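Local atomic coordinates of cyclopropane mycolic acid synthase MmaA2 (Mycobacterium tuberculosis, PDB entry 1TPY), a protein that transfers a methylene group from S-adenosyl-L-methionine to a double bond of mycolic acids, forming the cis cyclopropane ring of alpha- and methoxymycolates of the mycobacterial cell envelope. Residues G171-Q176 against P205-M210; L186-F191 against A270-V275; D149-A154 against A216-T221. One frame throughout, in Å; residues are numbered along the deposited sequence.

In the fold
Along the chain, the first segment met is 149-154 on helix 147-157, then 171-176 at the end of strand 163-171, then 186-191 on helix 186-199. Interaction 1 closes the shortest loop, bringing 205-210 back to 171-176 after a mostly helical excursion that contains helix 186-199. Interaction 3 closes a wider loop at 216-221 and encloses interaction 1; both use helix 208-218, one at its start and the other at its end. Interaction 2 begins inside both loops and ends beyond them, at 270-275, so it crosses both. Interactions 1 and 3 thus tie helix 208-218 to the Rossmann-like core, while interaction 2 joins two helices beside the cetyl-trimethyl-ammonium pocket.

Interaction 1: G171-Q176 against P205-M210; sequences GLTRQQ and PPTIEM. With 16A (cetyl-trimethyl-ammonium), chain D.
The end of strand 163-171 of the Rossmann-like methyltransferase core, at G171, meets the start of helix 208-218, at its N-cap residue T207; helix 174-179 begins close by. The direct link is the hydrogen bond from G171 N to P206 O, 2.9 Å long with an N-H...O angle of 160°; the donor is tilted 16° from the carbonyl plane. Next to it, T207 CA approaches G171 O at 3.4 Å in a CA-H...O contact.

Four polar atoms of the two segments gather round one water. It donates to G171 O and to Q176 OE1 and accepts from T207 OG1 and I208 N, so its four bonds reach both segments. With OG1 anti to the backbone N (chi1 -176°), the hydroxyl of T207 faces this water, and T173 CG2 lies 3.1 Å from T207 OG1. T173 CG2 also meets the E209 carboxylate, 3.9 Å from OE2, the two side chains crossing at about a right angle.

T173 and Q176 form a capping box. Q176 N donates to T173 OG1 at 3.0 Å, and T173 N donates to Q176 OE1 at 2.9 Å, coming in tilted from the amide plane. Q176 OE1 therefore accepts from both T173 N and the water, which ties the cap of one helix to the first turn of the other.

At the N-terminal end of 205-210, P205 belongs to the pocket of cetyl-trimethyl-ammonium, its CD 3.7 Å from ligand C11. P206 packs on H147 and T168.

Chemically, the polar link across the junction consists of one direct backbone hydrogen bond plus a four-bonded water. Because the water accepts from I208 N, it satisfies an amide in the first turn of helix 208-218 while donating to the strand-end carbonyl G171 O and to Q176 OE1 of the capping box.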
loop_
_atom_site.group_PDB
_atom_site.type_symbol
_atom_site.label_atom_id
_atom_site.label_comp_id
_atom_site.label_asym_id
_atom_site.label_seq_id
_atom_site.Cartn_x
_atom_site.Cartn_y
_atom_site.Cartn_z
ATOM N N GLY A 171 4.615 -12.175 3.570
ATOM C CA GLY A 171 5.843 -12.762 4.052
ATOM C C GLY A 171 5.751 -14.253 3.812
ATOM O O GLY A 171 4.660 -14.823 3.833
ATOM N N LEU A 172 6.884 -14.885 3.545
ATOM C CA LEU A 172 6.893 -16.323 3.338
ATOM C C LEU A 172 6.725 -16.982 4.696
ATOM O O LEU A 172 7.149 -16.434 5.707
ATOM C CB LEU A 172 8.227 -16.780 2.745
ATOM C CG LEU A 172 8.427 -16.778 1.233
ATOM C CD1 LEU A 172 8.340 -15.362 0.676
ATOM C CD2 LEU A 172 9.785 -17.401 0.934
ATOM N N THR A 173 6.099 -18.149 4.721
ATOM C CA THR A 173 5.951 -18.876 5.971
ATOM C C THR A 173 7.354 -19.400 6.262
ATOM O O THR A 173 8.240 -19.308 5.410
ATOM C CB THR A 173 4.998 -20.072 5.816
ATOM O OG1 THR A 173 5.494 -20.951 4.794
ATOM C CG2 THR A 173 3.596 -19.590 5.426
ATOM N N ARG A 174 7.565 -19.942 7.455
ATOM C CA ARG A 174 8.876 -20.471 7.798
ATOM C C ARG A 174 9.205 -21.635 6.866
ATOM O O ARG A 174 10.351 -21.816 6.464
ATOM C CB ARG A 174 8.899 -20.941 9.253
ATOM C CG ARG A 174 8.614 -19.838 10.271
ATOM C CD ARG A 174 8.380 -20.407 11.673
ATOM N NE ARG A 174 9.585 -20.998 12.250
ATOM C CZ ARG A 174 10.679 -20.308 12.563
ATOM N NH1 ARG A 174 11.729 -20.927 13.083
ATOM N NH2 ARG A 174 10.722 -18.997 12.360
ATOM N N GLN A 175 8.190 -22.416 6.514
ATOM C CA GLN A 175 8.401 -23.568 5.644
ATOM C C GLN A 175 8.769 -23.126 4.234
ATOM O O GLN A 175 9.625 -23.735 3.597
ATOM C CB GLN A 175 7.150 -24.461 5.614
ATOM C CG GLN A 175 7.304 -25.751 4.786
ATOM C CD GLN A 175 8.479 -26.615 5.241
ATOM O OE1 GLN A 175 9.343 -26.978 4.445
ATOM N NE2 GLN A 175 8.513 -26.944 6.527
ATOM N N GLN A 176 8.129 -22.070 3.743
ATOM C CA GLN A 176 8.436 -21.589 2.402
ATOM C C GLN A 176 9.886 -21.120 2.356
ATOM O O GLN A 176 10.590 -21.364 1.378
ATOM C CB GLN A 176 7.480 -20.464 1.997
ATOM C CG GLN A 176 6.022 -20.925 1.883
ATOM C CD GLN A 176 5.060 -19.794 1.531
ATOM O OE1 GLN A 176 5.165 -18.686 2.053
ATOM N NE2 GLN A 176 4.111 -20.080 0.651
ATOM N N PRO A 205 2.780 -7.889 8.118
ATOM C CA PRO A 205 2.404 -8.402 6.799
ATOM C C PRO A 205 1.767 -9.779 6.914
ATOM O O PRO A 205 2.148 -10.584 7.759
ATOM C CB PRO A 205 3.734 -8.460 6.066
ATOM C CG PRO A 205 4.679 -8.846 7.166
ATOM C CD PRO A 205 4.242 -7.936 8.298
ATOM N N PRO A 206 0.769 -10.064 6.077
ATOM C CA PRO A 206 0.160 -11.386 6.173
ATOM C C PRO A 206 1.012 -12.369 5.376
ATOM O O PRO A 206 1.958 -11.978 4.688
ATOM C CB PRO A 206 -1.191 -11.177 5.513
ATOM C CG PRO A 206 -0.832 -10.254 4.388
ATOM C CD PRO A 206 0.064 -9.235 5.082
ATOM N N THR A 207 0.677 -13.647 5.490
ATOM C CA THR A 207 1.348 -14.675 4.725
ATOM C C THR A 207 0.341 -14.890 3.602
ATOM O O THR A 207 -0.797 -14.440 3.718
ATOM C CB THR A 207 1.525 -15.972 5.544
ATOM O OG1 THR A 207 2.279 -16.914 4.782
ATOM C CG2 THR A 207 0.198 -16.590 5.870
ATOM N N ILE A 208 0.733 -15.555 2.521
ATOM C CA ILE A 208 -0.203 -15.771 1.424
ATOM C C ILE A 208 -1.423 -16.585 1.850
ATOM O O ILE A 208 -2.554 -16.215 1.539
ATOM C CB ILE A 208 0.481 -16.470 0.210
ATOM C CG1 ILE A 208 1.387 -15.470 -0.523
ATOM C CG2 ILE A 208 -0.577 -17.027 -0.745
ATOM C CD1 ILE A 208 2.272 -16.104 -1.597
ATOM N N GLU A 209 -1.201 -17.681 2.564
ATOM C CA GLU A 209 -2.312 -18.515 3.005
ATOM C C GLU A 209 -3.273 -17.753 3.917
ATOM O O GLU A 209 -4.470 -18.018 3.912
ATOM C CB GLU A 209 -1.799 -19.778 3.712
ATOM C CG GLU A 209 -0.824 -19.508 4.846
ATOM C CD GLU A 209 -0.267 -20.779 5.442
ATOM O OE1 GLU A 209 -0.180 -21.784 4.710
ATOM O OE2 GLU A 209 0.093 -20.776 6.635
ATOM N N MET A 210 -2.755 -16.802 4.690
ATOM C CA MET A 210 -3.610 -16.018 5.583
ATOM C C MET A 210 -4.635 -15.217 4.789
ATOM O O MET A 210 -5.811 -15.179 5.148
ATOM C CB MET A 210 -2.775 -15.066 6.441
ATOM C CG MET A 210 -2.103 -15.714 7.644
ATOM S SD MET A 210 -1.010 -14.539 8.502
ATOM C CE MET A 210 -2.169 -13.231 8.791
HETATM C C1 16A D . 8.737 -0.756 1.303
HETATM C C2 16A D . 8.334 -1.417 2.620
HETATM C C3 16A D . 8.845 -2.866 2.671
HETATM C C4 16A D . 8.524 -3.631 3.948
HETATM C C5 16A D . 9.101 -5.052 3.845
HETATM C C6 16A D . 8.858 -5.957 5.063
HETATM C C7 16A D . 9.499 -5.568 6.419
HETATM C C8 16A D . 8.895 -6.175 7.709
HETATM C C9 16A D . 7.363 -6.059 7.897
HETATM C C10 16A D . 6.789 -4.629 8.035
HETATM C C11 16A D . 5.274 -4.474 7.755
HETATM C C12 16A D . 4.804 -3.040 7.464
HETATM C C13 16A D . 4.596 -2.794 5.965
HETATM C C14 16A D . 4.224 -1.340 5.684
HETATM C C15 16A D . 4.305 -1.138 4.161
HETATM C C16 16A D . 4.085 0.359 3.866
HETATM N N1 16A D . 4.120 1.043 2.501
HETATM C C17 16A D . 3.993 2.358 2.257
HETATM C C18 16A D . 5.379 0.672 1.749
HETATM C C19 16A D . 2.996 0.483 1.658
HETATM O O HOH W 1 3.347 -16.546 2.199
#

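Interaction 2: L186-F191 against A270-V275; sequences LWLARF and AKLFRV
In both W187 and K271 the first torsion sets CG anti to the backbone N (chi1 176° in K271), and K271 continues extended beyond CG, alongside the indole. L272 differs: its CG is anti to the carbonyl carbon, and its two methyls reach the opposing helix. The contact is a helix-helix packing between 186-199 and 256-275, beside the pocket that holds cetyl-trimethyl-ammonium, probably the site of the lipid chain. The axes of the two short segments are 12.2 Å apart at their closest and run at 131° to each other, so long side chains bridge the interval.

K271 and W187 slide past each other in opposite directions. The ammonium nitrogen, K271 NZ, sits 4.2 Å from the centroid of the W187 six-membered ring, 15° off its normal, a cation-pi contact. K271 CE lies over the same face as a CH-pi partner, and K271 CD touches W187 CH2 at 3.5 Å. F191 CB covers the opposite face, toward its rim, so the indole is held between the other helix and its own.

L272 makes the apolar half. L272 CD2 reaches L188 CD1 at 3.6 Å and also W187 CH2, whereas L272 CD1 turns to F191. L188 and L272 both rest on Y277 as well. F273, on the same helix as L272, touches cetyl-trimethyl-ammonium, and F191 lies close to C269, the active-site cysteine by similarity, which places this packing beside the probable catalytic pocket. At the F191 ring, L272 CD1 comes in at the edge, near the ring plane, 3.8 Å from F191 CE2.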
loop_
_atom_site.group_PDB
_atom_site.type_symbol
_atom_site.label_atom_id
_atom_site.label_comp_id
_atom_site.label_asym_id
_atom_site.label_seq_id
_atom_site.Cartn_x
_atom_site.Cartn_y
_atom_site.Cartn_z
ATOM N N LEU A 186 20.567 -13.720 12.188
ATOM C CA LEU A 186 20.424 -12.748 13.257
ATOM C C LEU A 186 20.112 -11.388 12.646
ATOM O O LEU A 186 19.317 -10.622 13.189
ATOM C CB LEU A 186 21.704 -12.676 14.093
ATOM C CG LEU A 186 21.616 -13.436 15.424
ATOM C CD1 LEU A 186 21.199 -14.884 15.177
ATOM C CD2 LEU A 186 22.959 -13.367 16.141
ATOM N N TRP A 187 20.727 -11.101 11.502
ATOM C CA TRP A 187 20.487 -9.835 10.831
ATOM C C TRP A 187 19.012 -9.703 10.466
ATOM O O TRP A 187 18.428 -8.638 10.633
ATOM C CB TRP A 187 21.327 -9.711 9.556
ATOM C CG TRP A 187 20.910 -8.524 8.739
ATOM C CD1 TRP A 187 21.254 -7.215 8.949
ATOM C CD2 TRP A 187 19.965 -8.521 7.663
ATOM N NE1 TRP A 187 20.574 -6.400 8.073
ATOM C CE2 TRP A 187 19.776 -7.175 7.275
ATOM C CE3 TRP A 187 19.255 -9.527 6.993
ATOM C CZ2 TRP A 187 18.906 -6.809 6.245
ATOM C CZ3 TRP A 187 18.387 -9.163 5.967
ATOM C CH2 TRP A 187 18.221 -7.814 5.604
ATOM N N LEU A 188 18.418 -10.785 9.967
ATOM C CA LEU A 188 17.009 -10.771 9.578
ATOM C C LEU A 188 16.111 -10.409 10.749
ATOM O O LEU A 188 15.305 -9.481 10.663
ATOM C CB LEU A 188 16.573 -12.135 9.030
ATOM C CG LEU A 188 15.072 -12.255 8.726
ATOM C CD1 LEU A 188 14.695 -11.287 7.613
ATOM C CD2 LEU A 188 14.728 -13.679 8.315
ATOM N N ALA A 189 16.243 -11.155 11.838
ATOM C CA ALA A 189 15.436 -10.906 13.020
ATOM C C ALA A 189 15.672 -9.480 13.490
ATOM O O ALA A 189 14.734 -8.751 13.806
ATOM C CB ALA A 189 15.802 -11.893 14.122
ATOM N N ARG A 190 16.937 -9.085 13.517
ATOM C CA ARG A 190 17.319 -7.749 13.951
ATOM C C ARG A 190 16.698 -6.674 13.059
ATOM O O ARG A 190 16.171 -5.671 13.550
ATOM C CB ARG A 190 18.838 -7.629 13.927
ATOM C CG ARG A 190 19.404 -6.463 14.702
ATOM C CD ARG A 190 20.918 -6.520 14.635
ATOM N NE ARG A 190 21.408 -7.852 14.979
ATOM C CZ ARG A 190 22.653 -8.267 14.774
ATOM N NH1 ARG A 190 23.543 -7.455 14.221
ATOM N NH2 ARG A 190 23.008 -9.499 15.119
ATOM N N PHE A 191 16.759 -6.880 11.748
ATOM C CA PHE A 191 16.197 -5.907 10.825
ATOM C C PHE A 191 14.684 -5.813 11.004
ATOM O O PHE A 191 14.132 -4.719 11.056
ATOM C CB PHE A 191 16.528 -6.277 9.376
ATOM C CG PHE A 191 16.091 -5.244 8.380
ATOM C CD1 PHE A 191 16.715 -4.002 8.330
ATOM C CD2 PHE A 191 15.026 -5.498 7.519
ATOM C CE1 PHE A 191 16.283 -3.019 7.433
ATOM C CE2 PHE A 191 14.584 -4.529 6.621
ATOM C CZ PHE A 191 15.213 -3.286 6.578
ATOM N N ALA A 270 15.078 -3.754 0.453
ATOM C CA ALA A 270 15.469 -4.122 -0.903
ATOM C C ALA A 270 16.159 -5.487 -0.866
ATOM O O ALA A 270 16.010 -6.292 -1.785
ATOM C CB ALA A 270 16.411 -3.067 -1.493
ATOM N N LYS A 271 16.917 -5.747 0.198
ATOM C CA LYS A 271 17.602 -7.030 0.329
ATOM C C LYS A 271 16.572 -8.131 0.594
ATOM O O LYS A 271 16.652 -9.228 0.029
ATOM C CB LYS A 271 18.634 -6.987 1.468
ATOM C CG LYS A 271 19.317 -8.329 1.715
ATOM C CD LYS A 271 20.352 -8.255 2.827
ATOM C CE LYS A 271 20.888 -9.641 3.158
ATOM N NZ LYS A 271 22.087 -9.594 4.052
ATOM N N LEU A 272 15.598 -7.838 1.448
ATOM C CA LEU A 272 14.562 -8.816 1.751
ATOM C C LEU A 272 13.900 -9.354 0.480
ATOM O O LEU A 272 13.776 -10.569 0.311
ATOM C CB LEU A 272 13.503 -8.213 2.679
ATOM C CG LEU A 272 14.008 -7.857 4.084
ATOM C CD1 LEU A 272 12.840 -7.397 4.934
ATOM C CD2 LEU A 272 14.692 -9.077 4.722
ATOM N N PHE A 273 13.485 -8.462 -0.415
ATOM C CA PHE A 273 12.839 -8.896 -1.655
ATOM C C PHE A 273 13.841 -9.525 -2.618
ATOM O O PHE A 273 13.524 -10.485 -3.319
ATOM C CB PHE A 273 12.136 -7.722 -2.357
ATOM C CG PHE A 273 10.936 -7.205 -1.622
ATOM C CD1 PHE A 273 11.056 -6.162 -0.711
ATOM C CD2 PHE A 273 9.688 -7.793 -1.809
ATOM C CE1 PHE A 273 9.953 -5.714 0.008
ATOM C CE2 PHE A 273 8.583 -7.354 -1.096
ATOM C CZ PHE A 273 8.716 -6.311 -0.185
ATOM N N ARG A 274 15.047 -8.973 -2.655
ATOM C CA ARG A 274 16.084 -9.480 -3.543
ATOM C C ARG A 274 16.414 -10.924 -3.179
ATOM O O ARG A 274 16.495 -11.790 -4.051
ATOM C CB ARG A 274 17.339 -8.611 -3.436
ATOM C CG ARG A 274 18.381 -8.904 -4.493
ATOM C CD ARG A 274 19.615 -8.047 -4.303
ATOM N NE ARG A 274 19.300 -6.628 -4.365
ATOM C CZ ARG A 274 19.546 -5.762 -3.384
ATOM N NH1 ARG A 274 19.221 -4.485 -3.540
ATOM N NH2 ARG A 274 20.110 -6.170 -2.251
ATOM N N VAL A 275 16.607 -11.175 -1.887
ATOM C CA VAL A 275 16.910 -12.517 -1.404
ATOM C C VAL A 275 15.673 -13.393 -1.564
ATOM O O VAL A 275 15.768 -14.554 -1.952
ATOM C CB VAL A 275 17.310 -12.500 0.088
ATOM C CG1 VAL A 275 17.531 -13.927 0.591
ATOM C CG2 VAL A 275 18.576 -11.661 0.276
#

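Interaction 3: D149-A154 against A216-T221; sequences DFFARA and AKTGFT
F220, F151 and T218 carry most of the surface buried here, where helix 147-157 meets the C-terminal end of helix 208-218. The F220 ring points its edge at the other backbone: F220 CE1 lies 3.3 Å from F151 O, which sits in the ring plane, and F220 CZ lies 3.9 Å from A154 CB. F151 crosses F220 obliquely, its CB 4.0 Å from F220 CE1.

T218 packs on the same turn through both branches. With CG2 anti to the backbone N, that methyl of T218 reaches A152 CA at 3.6 Å, while T218 OG1 touches F151 CB at 3.3 Å. This hydroxyl is bonded to Q214 O within its own helix, so its polar need is met without a bond across the contact.

Around these residues, F151 and F220 both pack on L285 of strand 278-286, and H155 meets F220 edge-to-face. G219, with phi 116°, ends the helix in a Schellman motif, and F220 follows it facing helix 147-157. This Schellman turn leads helix 208-218 into edge strand 221-227, with helix 147-157 packed beside it against the mixed sheet of a Rossmann-like methyltransferase.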
loop_
_atom_site.group_PDB
_atom_site.type_symbol
_atom_site.label_atom_id
_atom_site.label_comp_id
_atom_site.label_asym_id
_atom_site.label_seq_id
_atom_site.Cartn_x
_atom_site.Cartn_y
_atom_site.Cartn_z
ATOM N N ASP A 149 -12.264 -9.241 10.229
ATOM C CA ASP A 149 -13.197 -8.122 10.225
ATOM C C ASP A 149 -13.022 -7.270 8.970
ATOM O O ASP A 149 -14.006 -6.768 8.418
ATOM C CB ASP A 149 -13.017 -7.259 11.477
ATOM C CG ASP A 149 -13.692 -7.854 12.692
ATOM O OD1 ASP A 149 -14.218 -8.982 12.585
ATOM O OD2 ASP A 149 -13.703 -7.202 13.757
ATOM N N PHE A 150 -11.784 -7.110 8.509
ATOM C CA PHE A 150 -11.557 -6.315 7.301
ATOM C C PHE A 150 -12.329 -6.878 6.114
ATOM O O PHE A 150 -13.087 -6.164 5.465
ATOM C CB PHE A 150 -10.077 -6.260 6.918
ATOM C CG PHE A 150 -9.843 -5.748 5.514
ATOM C CD1 PHE A 150 -10.094 -4.417 5.192
ATOM C CD2 PHE A 150 -9.436 -6.615 4.503
ATOM C CE1 PHE A 150 -9.949 -3.955 3.885
ATOM C CE2 PHE A 150 -9.288 -6.165 3.195
ATOM C CZ PHE A 150 -9.545 -4.835 2.881
ATOM N N PHE A 151 -12.119 -8.159 5.824
ATOM C CA PHE A 151 -12.795 -8.796 4.704
ATOM C C PHE A 151 -14.311 -8.798 4.869
ATOM O O PHE A 151 -15.042 -8.610 3.901
ATOM C CB PHE A 151 -12.281 -10.226 4.510
ATOM C CG PHE A 151 -10.866 -10.291 4.006
ATOM C CD1 PHE A 151 -9.852 -10.834 4.793
ATOM C CD2 PHE A 151 -10.542 -9.797 2.745
ATOM C CE1 PHE A 151 -8.540 -10.881 4.330
ATOM C CE2 PHE A 151 -9.232 -9.839 2.278
ATOM C CZ PHE A 151 -8.229 -10.382 3.071
ATOM N N ALA A 152 -14.786 -8.994 6.093
ATOM C CA ALA A 152 -16.226 -9.001 6.338
ATOM C C ALA A 152 -16.807 -7.645 5.923
ATOM O O ALA A 152 -17.856 -7.579 5.276
ATOM C CB ALA A 152 -16.517 -9.283 7.818
ATOM N N ARG A 153 -16.114 -6.567 6.286
ATOM C CA ARG A 153 -16.564 -5.216 5.949
ATOM C C ARG A 153 -16.535 -4.965 4.441
ATOM O O ARG A 153 -17.478 -4.414 3.868
ATOM C CB ARG A 153 -15.684 -4.175 6.644
ATOM C CG ARG A 153 -16.179 -2.749 6.457
ATOM C CD ARG A 153 -17.576 -2.590 7.037
ATOM N NE ARG A 153 -17.589 -2.861 8.469
ATOM C CZ ARG A 153 -17.119 -2.028 9.390
ATOM N NH1 ARG A 153 -16.602 -0.859 9.037
ATOM N NH2 ARG A 153 -17.145 -2.372 10.666
ATOM N N ALA A 154 -15.433 -5.355 3.806
ATOM C CA ALA A 154 -15.278 -5.183 2.367
ATOM C C ALA A 154 -16.388 -5.939 1.662
ATOM O O ALA A 154 -16.970 -5.451 0.697
ATOM C CB ALA A 154 -13.922 -5.714 1.921
ATOM N N ALA A 216 -11.456 -16.278 2.017
ATOM C CA ALA A 216 -12.334 -17.353 1.561
ATOM C C ALA A 216 -13.446 -17.574 2.577
ATOM O O ALA A 216 -14.581 -17.866 2.211
ATOM C CB ALA A 216 -11.546 -18.643 1.365
ATOM N N LYS A 217 -13.105 -17.432 3.854
ATOM C CA LYS A 217 -14.073 -17.611 4.928
ATOM C C LYS A 217 -15.200 -16.598 4.799
ATOM O O LYS A 217 -16.364 -16.915 5.054
ATOM C CB LYS A 217 -13.387 -17.468 6.291
ATOM C CG LYS A 217 -12.425 -18.609 6.604
ATOM C CD LYS A 217 -11.759 -18.440 7.958
ATOM C CE LYS A 217 -10.782 -19.583 8.226
ATOM N NZ LYS A 217 -9.934 -19.337 9.427
ATOM N N THR A 218 -14.842 -15.386 4.389
ATOM C CA THR A 218 -15.799 -14.303 4.222
ATOM C C THR A 218 -16.687 -14.485 2.989
ATOM O O THR A 218 -17.759 -13.893 2.897
ATOM C CB THR A 218 -15.072 -12.946 4.108
ATOM O OG1 THR A 218 -14.179 -12.791 5.219
ATOM C CG2 THR A 218 -16.077 -11.801 4.117
ATOM N N GLY A 219 -16.234 -15.295 2.038
ATOM C CA GLY A 219 -17.021 -15.524 0.841
ATOM C C GLY A 219 -16.392 -15.029 -0.448
ATOM O O GLY A 219 -17.030 -15.084 -1.504
ATOM N N PHE A 220 -15.158 -14.530 -0.374
ATOM C CA PHE A 220 -14.470 -14.046 -1.568
ATOM C C PHE A 220 -13.818 -15.213 -2.303
ATOM O O PHE A 220 -13.378 -16.186 -1.689
ATOM C CB PHE A 220 -13.358 -13.038 -1.229
ATOM C CG PHE A 220 -13.848 -11.705 -0.721
ATOM C CD1 PHE A 220 -13.925 -11.450 0.642
ATOM C CD2 PHE A 220 -14.196 -10.694 -1.609
ATOM C CE1 PHE A 220 -14.339 -10.199 1.117
ATOM C CE2 PHE A 220 -14.611 -9.445 -1.149
ATOM C CZ PHE A 220 -14.682 -9.196 0.219
ATOM N N THR A 221 -13.764 -15.100 -3.624
ATOM C CA THR A 221 -13.126 -16.102 -4.469
ATOM C C THR A 221 -11.865 -15.446 -5.030
ATOM O O THR A 221 -11.943 -14.354 -5.608
ATOM C CB THR A 221 -14.022 -16.508 -5.665
ATOM O OG1 THR A 221 -15.127 -17.288 -5.197
ATOM C CG2 THR A 221 -13.228 -17.321 -6.679
#